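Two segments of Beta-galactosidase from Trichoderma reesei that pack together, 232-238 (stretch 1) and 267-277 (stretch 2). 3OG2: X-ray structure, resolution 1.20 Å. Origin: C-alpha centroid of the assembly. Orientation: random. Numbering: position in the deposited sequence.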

ATOM      1  N   VAL A 232     -19.935  15.234   7.598  1.00  9.17           N
ATOM      2  CA  VAL A 232     -18.908  15.707   6.641  1.00  8.80           C
ATOM      3  C   VAL A 232     -19.566  16.225   5.381  1.00  7.83           C
ATOM      4  O   VAL A 232     -20.796  16.287   5.243  1.00 10.62           O
ATOM      5  N   ASP A 233     -18.738  16.633   4.405  1.00  8.10           N
ATOM      6  CA  ASP A 233     -19.258  17.210   3.176  1.00  7.59           C
ATOM      7  C   ASP A 233     -19.699  16.147   2.173  1.00  7.61           C
ATOM      8  O   ASP A 233     -20.706  16.288   1.496  1.00  9.82           O
ATOM      9  N   ILE A 234     -18.865  15.100   2.045  1.00  7.59           N
ATOM     10  CA  ILE A 234     -19.123  14.056   1.053  1.00  6.89           C
ATOM     11  C   ILE A 234     -19.102  12.733   1.813  1.00  7.07           C
ATOM     12  O   ILE A 234     -18.099  12.406   2.475  1.00  7.83           O
ATOM     13  N   TYR A 235     -20.182  11.966   1.742  1.00  7.46           N
ATOM     14  CA  TYR A 235     -20.236  10.681   2.411  1.00  7.73           C
ATOM     15  C   TYR A 235     -19.450   9.645   1.603  1.00  8.04           C
ATOM     16  O   TYR A 235     -19.758   9.456   0.406  1.00  8.31           O
ATOM     17  N   GLY A 236     -18.498   8.996   2.222  1.00  7.73           N
ATOM     18  CA  GLY A 236     -17.722   7.930   1.573  1.00  7.74           C
ATOM     19  C   GLY A 236     -17.906   6.624   2.379  1.00  7.11           C
ATOM     20  O   GLY A 236     -18.165   6.672   3.574  1.00  7.75           O
ATOM     21  N   HIS A 237     -17.731   5.508   1.657  1.00  7.28           N
ATOM     22  CA  HIS A 237     -17.653   4.253   2.389  1.00  7.44           C
ATOM     23  C   HIS A 237     -16.662   3.327   1.689  1.00  7.04           C
ATOM     24  O   HIS A 237     -16.131   3.643   0.624  1.00  7.82           O
ATOM     25  N   ASP A 238     -16.415   2.211   2.362  1.00  8.06           N
ATOM     26  CA  ASP A 238     -15.350   1.292   1.916  1.00  8.42           C
ATOM     27  C   ASP A 238     -15.923  -0.047   1.492  1.00  7.39           C
ATOM     28  O   ASP A 238     -17.127  -0.305   1.691  1.00  9.79           O
ATOM     29  N   ASN A 267     -30.025   6.219  -0.896  1.00 12.49           N
ATOM     30  CA  ASN A 267     -30.718   6.267   0.391  1.00 13.19           C
ATOM     31  C   ASN A 267     -29.975   7.151   1.383  1.00 12.01           C
ATOM     32  O   ASN A 267     -30.553   7.818   2.267  1.00 19.05           O
ATOM     33  N   ILE A 268     -28.654   7.161   1.324  1.00 11.53           N
ATOM     34  CA  ILE A 268     -27.821   7.782   2.336  1.00 10.25           C
ATOM     35  C   ILE A 268     -27.420   9.209   1.955  1.00 10.34           C
ATOM     36  O   ILE A 268     -27.481  10.074   2.850  1.00 11.68           O
ATOM     37  N   SER A 269     -26.907   9.455   0.756  1.00 11.04           N
ATOM     38  CA  SER A 269     -26.332  10.788   0.484  1.00 11.71           C
ATOM     39  C   SER A 269     -26.495  11.110  -0.997  1.00  9.96           C
ATOM     40  O   SER A 269     -25.512  11.195  -1.743  1.00 10.59           O
ATOM     41  N   PRO A 270     -27.728  11.255  -1.473  1.00 11.95           N
ATOM     42  CA  PRO A 270     -27.954  11.456  -2.914  1.00 13.30           C
ATOM     43  C   PRO A 270     -27.407  12.786  -3.433  1.00 11.58           C
ATOM     44  O   PRO A 270     -27.222  12.955  -4.645  1.00 12.94           O
ATOM     45  N   SER A 271     -27.081  13.713  -2.544  1.00 11.48           N
ATOM     46  CA  SER A 271     -26.606  15.034  -2.965  1.00 12.15           C
ATOM     47  C   SER A 271     -25.102  15.077  -3.249  1.00 10.96           C
ATOM     48  O   SER A 271     -24.605  16.133  -3.723  1.00 11.52           O
ATOM     49  N   THR A 272     -24.381  13.957  -2.955  1.00  9.07           N
ATOM     50  CA  THR A 272     -22.916  13.990  -3.101  1.00  9.72           C
ATOM     51  C   THR A 272     -22.461  12.826  -3.954  1.00  8.73           C
ATOM     52  O   THR A 272     -23.202  11.853  -4.169  1.00  9.62           O
ATOM     53  N   PRO A 273     -21.256  12.897  -4.496  1.00  8.35           N
ATOM     54  CA  PRO A 273     -20.846  11.840  -5.432  1.00  9.50           C
ATOM     55  C   PRO A 273     -20.704  10.496  -4.786  1.00  7.99           C
ATOM     56  O   PRO A 273     -20.194  10.394  -3.676  1.00  9.43           O
ATOM     57  N   PHE A 274     -21.089   9.457  -5.506  1.00  8.11           N
ATOM     58  CA  PHE A 274     -20.850   8.102  -4.976  1.00  7.58           C
ATOM     59  C   PHE A 274     -19.345   7.852  -4.868  1.00  7.11           C
ATOM     60  O   PHE A 274     -18.616   7.895  -5.850  1.00  8.03           O
ATOM     61  N   SER A 275     -18.914   7.630  -3.613  1.00  7.33           N
ATOM     62  CA  SER A 275     -17.495   7.584  -3.271  1.00  7.07           C
ATOM     63  C   SER A 275     -17.104   6.332  -2.505  1.00  6.70           C
ATOM     64  O   SER A 275     -17.659   6.063  -1.446  1.00  7.90           O
ATOM     65  N   LEU A 276     -16.163   5.589  -3.075  1.00  6.73           N
ATOM     66  CA  LEU A 276     -15.578   4.426  -2.439  1.00  6.07           C
ATOM     67  C   LEU A 276     -14.169   4.879  -2.022  1.00  6.44           C
ATOM     68  O   LEU A 276     -13.240   4.910  -2.825  1.00  7.60           O
ATOM     69  N   VAL A 277     -14.056   5.276  -0.769  1.00  6.36           N
ATOM     70  CA  VAL A 277     -12.809   5.879  -0.292  1.00  7.02           C
ATOM     71  C   VAL A 277     -11.752   4.815  -0.068  1.00  7.15           C
ATOM     72  O   VAL A 277     -10.557   5.062  -0.121  1.00  8.32           O
TER

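What holds the start of stretch 1 against the turn of stretch 2? V232 stays out of reach, and D233 (chi1 m) sends its carboxylate away from the contact, so this residue meets its neighbor through the backbone: D233 O lies 3.2 Å from T272 CG2. I234 follows with its CA-to-CB bond sideways and its side chain in the m, t rotamer. That places I234 CG2 3.6 Å from S275 OG and 4.2 Å from P273 CD, a small apolar patch beside a serine hydroxyl that is itself engaged, since S275 OG (chi1 m) donates to P273 O at 2.8 Å.

How does Y235 use its ring? With chi1 t, the ring extends to I268, whose m, t side chain points toward stretch 1. I268 CG2 sits over one ring face, 3.6 Å from Y235 CE2 and nearly along the ring normal, a CH-pi contact. Nearer the backbone, Y235 CB touches S269 CB at 3.6 Å. The serine (chi1 t) turns its hydroxyl to its own stretch: S269 OG donates to T272 OG1 at 2.7 Å, spanning the ends of a type I turn whose backbone bond runs from T272 N to S269 O at 3.2 Å. Y235 N is buried without a partner.

Where do waters take the place of direct polar contacts? Both gather at the carbonyl of Y235. Water 2 donates to Y235 O at 2.7 Å and to P273 O at 2.6 Å, and accepts from T272 OG1 (chi1 p) at 2.7 Å; it thus joins two carbonyls that could not bond each other. Water 1 donates to Y235 O at 2.8 Å and accepts from S275 N at 2.9 Å, linking the two backbones just before the parallel strand pairing.

Why does G236 suit its place, and how do H237 and D238 finish the contact? G236 CA lies 3.9 Å from V277 CG2 (chi1 t), and a CB there would clash with that methyl. Next, H237 N donates to S275 O at 3.2 Å and V277 N to H237 O at 3.0 Å, fixing the parallel register. H237 and L276 share a sheet face, and the p rotamer of H237 brings its CE1 to 3.4 Å from L276 CD2 (m, t). H237 NE2 meets the edge of the F274 ring (chi1 t) at CE1, 3.6 Å away, while H237 ND1 donates to D238 O at 3.0 Å. D238 (chi1 m) starts away, yet its OD1 returns to within 3.8 Å of V277 CB.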

ATOM      1  CB  VAL A 232     -17.902  14.585   6.333  1.00  8.82           C
ATOM      2  CG1 VAL A 232     -17.132  14.184   7.607  1.00 12.70           C
ATOM      3  CG2 VAL A 232     -18.570  13.368   5.705  1.00  9.94           C
ATOM      4  CB  ASP A 233     -18.201  18.092   2.549  1.00  8.52           C
ATOM      5  CG  ASP A 233     -17.867  19.269   3.442  1.00  9.25           C
ATOM      6  OD1 ASP A 233     -18.826  19.928   3.960  1.00 13.03           O
ATOM      7  OD2 ASP A 233     -16.692  19.604   3.551  1.00  9.99           O
ATOM      8  CB  ILE A 234     -18.073  14.048  -0.082  1.00  7.62           C
ATOM      9  CG1 ILE A 234     -18.090  15.380  -0.837  1.00  9.32           C
ATOM     10  CG2 ILE A 234     -18.237  12.811  -0.933  1.00  9.04           C
ATOM     11  CD1 ILE A 234     -16.947  15.525  -1.859  1.00 10.52           C
ATOM     12  CB  TYR A 235     -21.712  10.225   2.532  1.00  9.02           C
ATOM     13  CG  TYR A 235     -21.808   8.860   3.160  1.00  7.93           C
ATOM     14  CD1 TYR A 235     -21.598   8.661   4.533  1.00  8.49           C
ATOM     15  CD2 TYR A 235     -22.109   7.733   2.344  1.00  8.65           C
ATOM     16  CE1 TYR A 235     -21.672   7.401   5.132  1.00  8.98           C
ATOM     17  CE2 TYR A 235     -22.184   6.485   2.971  1.00  9.04           C
ATOM     18  CZ  TYR A 235     -21.972   6.327   4.327  1.00  8.17           C
ATOM     19  OH  TYR A 235     -22.080   5.063   4.887  1.00  9.79           O
ATOM     20  CB  HIS A 237     -19.026   3.588   2.593  1.00  8.12           C
ATOM     21  CG  HIS A 237     -19.643   2.948   1.391  1.00  8.35           C
ATOM     22  ND1 HIS A 237     -19.264   1.710   0.908  1.00  8.47           N
ATOM     23  CD2 HIS A 237     -20.620   3.419   0.573  1.00  8.69           C
ATOM     24  CE1 HIS A 237     -20.036   1.457  -0.176  1.00  8.77           C
ATOM     25  NE2 HIS A 237     -20.859   2.462  -0.414  1.00  9.03           N
ATOM     26  CB  ASP A 238     -14.371   1.091   3.069  1.00  8.62           C
ATOM     27  CG  ASP A 238     -13.647   2.389   3.401  1.00  9.93           C
ATOM     28  OD1 ASP A 238     -13.724   3.390   2.658  1.00 10.04           O
ATOM     29  OD2 ASP A 238     -12.930   2.441   4.456  1.00 10.67           O
ATOM     30  CB  ASN A 267     -30.803   4.860   0.972  1.00 14.59           C
ATOM     31  CG  ASN A 267     -31.740   3.958   0.244  1.00 17.74           C
ATOM     32  OD1 ASN A 267     -32.603   4.433  -0.521  1.00 21.14           O
ATOM     33  ND2 ASN A 267     -31.588   2.654   0.445  1.00 22.44           N
ATOM     34  CB  ILE A 268     -26.537   6.955   2.612  1.00 10.87           C
ATOM     35  CG1 ILE A 268     -26.905   5.600   3.219  1.00 12.79           C
ATOM     36  CG2 ILE A 268     -25.499   7.700   3.457  1.00 12.65           C
ATOM     37  CD1 ILE A 268     -25.763   4.577   3.204  1.00 17.58           C
ATOM     38  CB  SER A 269     -24.834  10.818   0.858  1.00 13.90           C
ATOM     39  OG  SER A 269     -24.420  12.200   0.905  1.00 13.67           O
ATOM     40  CB  PRO A 270     -29.506  11.433  -3.036  1.00 14.62           C
ATOM     41  CG  PRO A 270     -29.995  11.795  -1.660  1.00 16.13           C
ATOM     42  CD  PRO A 270     -28.995  11.202  -0.664  1.00 15.49           C
ATOM     43  CB  SER A 271     -26.943  16.087  -1.900  1.00 14.98           C
ATOM     44  OG  SER A 271     -26.156  15.890  -0.721  1.00 18.88           O
ATOM     45  CB  THR A 272     -22.231  14.006  -1.714  1.00  9.50           C
ATOM     46  OG1 THR A 272     -22.624  12.864  -0.931  1.00 11.15           O
ATOM     47  CG2 THR A 272     -22.603  15.226  -0.894  1.00  9.70           C
ATOM     48  CB  PRO A 273     -19.467  12.364  -5.882  1.00 10.10           C
ATOM     49  CG  PRO A 273     -19.464  13.833  -5.636  1.00 11.93           C
ATOM     50  CD  PRO A 273     -20.281  13.996  -4.364  1.00  9.01           C
ATOM     51  CB  PHE A 274     -21.554   7.065  -5.832  1.00  9.03           C
ATOM     52  CG  PHE A 274     -21.283   5.631  -5.360  1.00  8.84           C
ATOM     53  CD1 PHE A 274     -21.201   5.285  -4.024  1.00  8.94           C
ATOM     54  CD2 PHE A 274     -21.095   4.659  -6.362  1.00  9.58           C
ATOM     55  CE1 PHE A 274     -20.861   3.960  -3.658  1.00  9.23           C
ATOM     56  CE2 PHE A 274     -20.778   3.363  -5.985  1.00 10.89           C
ATOM     57  CZ  PHE A 274     -20.671   3.015  -4.641  1.00 10.37           C
ATOM     58  CB  SER A 275     -17.183   8.787  -2.377  1.00  7.61           C
ATOM     59  OG  SER A 275     -17.486  10.024  -3.042  1.00  8.75           O
ATOM     60  CB  LEU A 276     -15.509   3.208  -3.367  1.00  8.48           C
ATOM     61  CG  LEU A 276     -16.895   2.647  -3.702  1.00  9.45           C
ATOM     62  CD1 LEU A 276     -16.768   1.576  -4.792  1.00  9.63           C
ATOM     63  CD2 LEU A 276     -17.567   2.081  -2.448  1.00 10.31           C
ATOM     64  CB  VAL A 277     -13.106   6.700   0.990  1.00  7.31           C
ATOM     65  CG1 VAL A 277     -11.823   7.207   1.655  1.00 10.01           C
ATOM     66  CG2 VAL A 277     -13.974   7.857   0.532  1.00  9.97           C
TER
HETATM   67  O   HOH W   1     -20.269   7.099  -1.050  1.00  8.83           O
HETATM   68  O   HOH W   2     -21.477  10.488  -1.395  1.00 10.30           O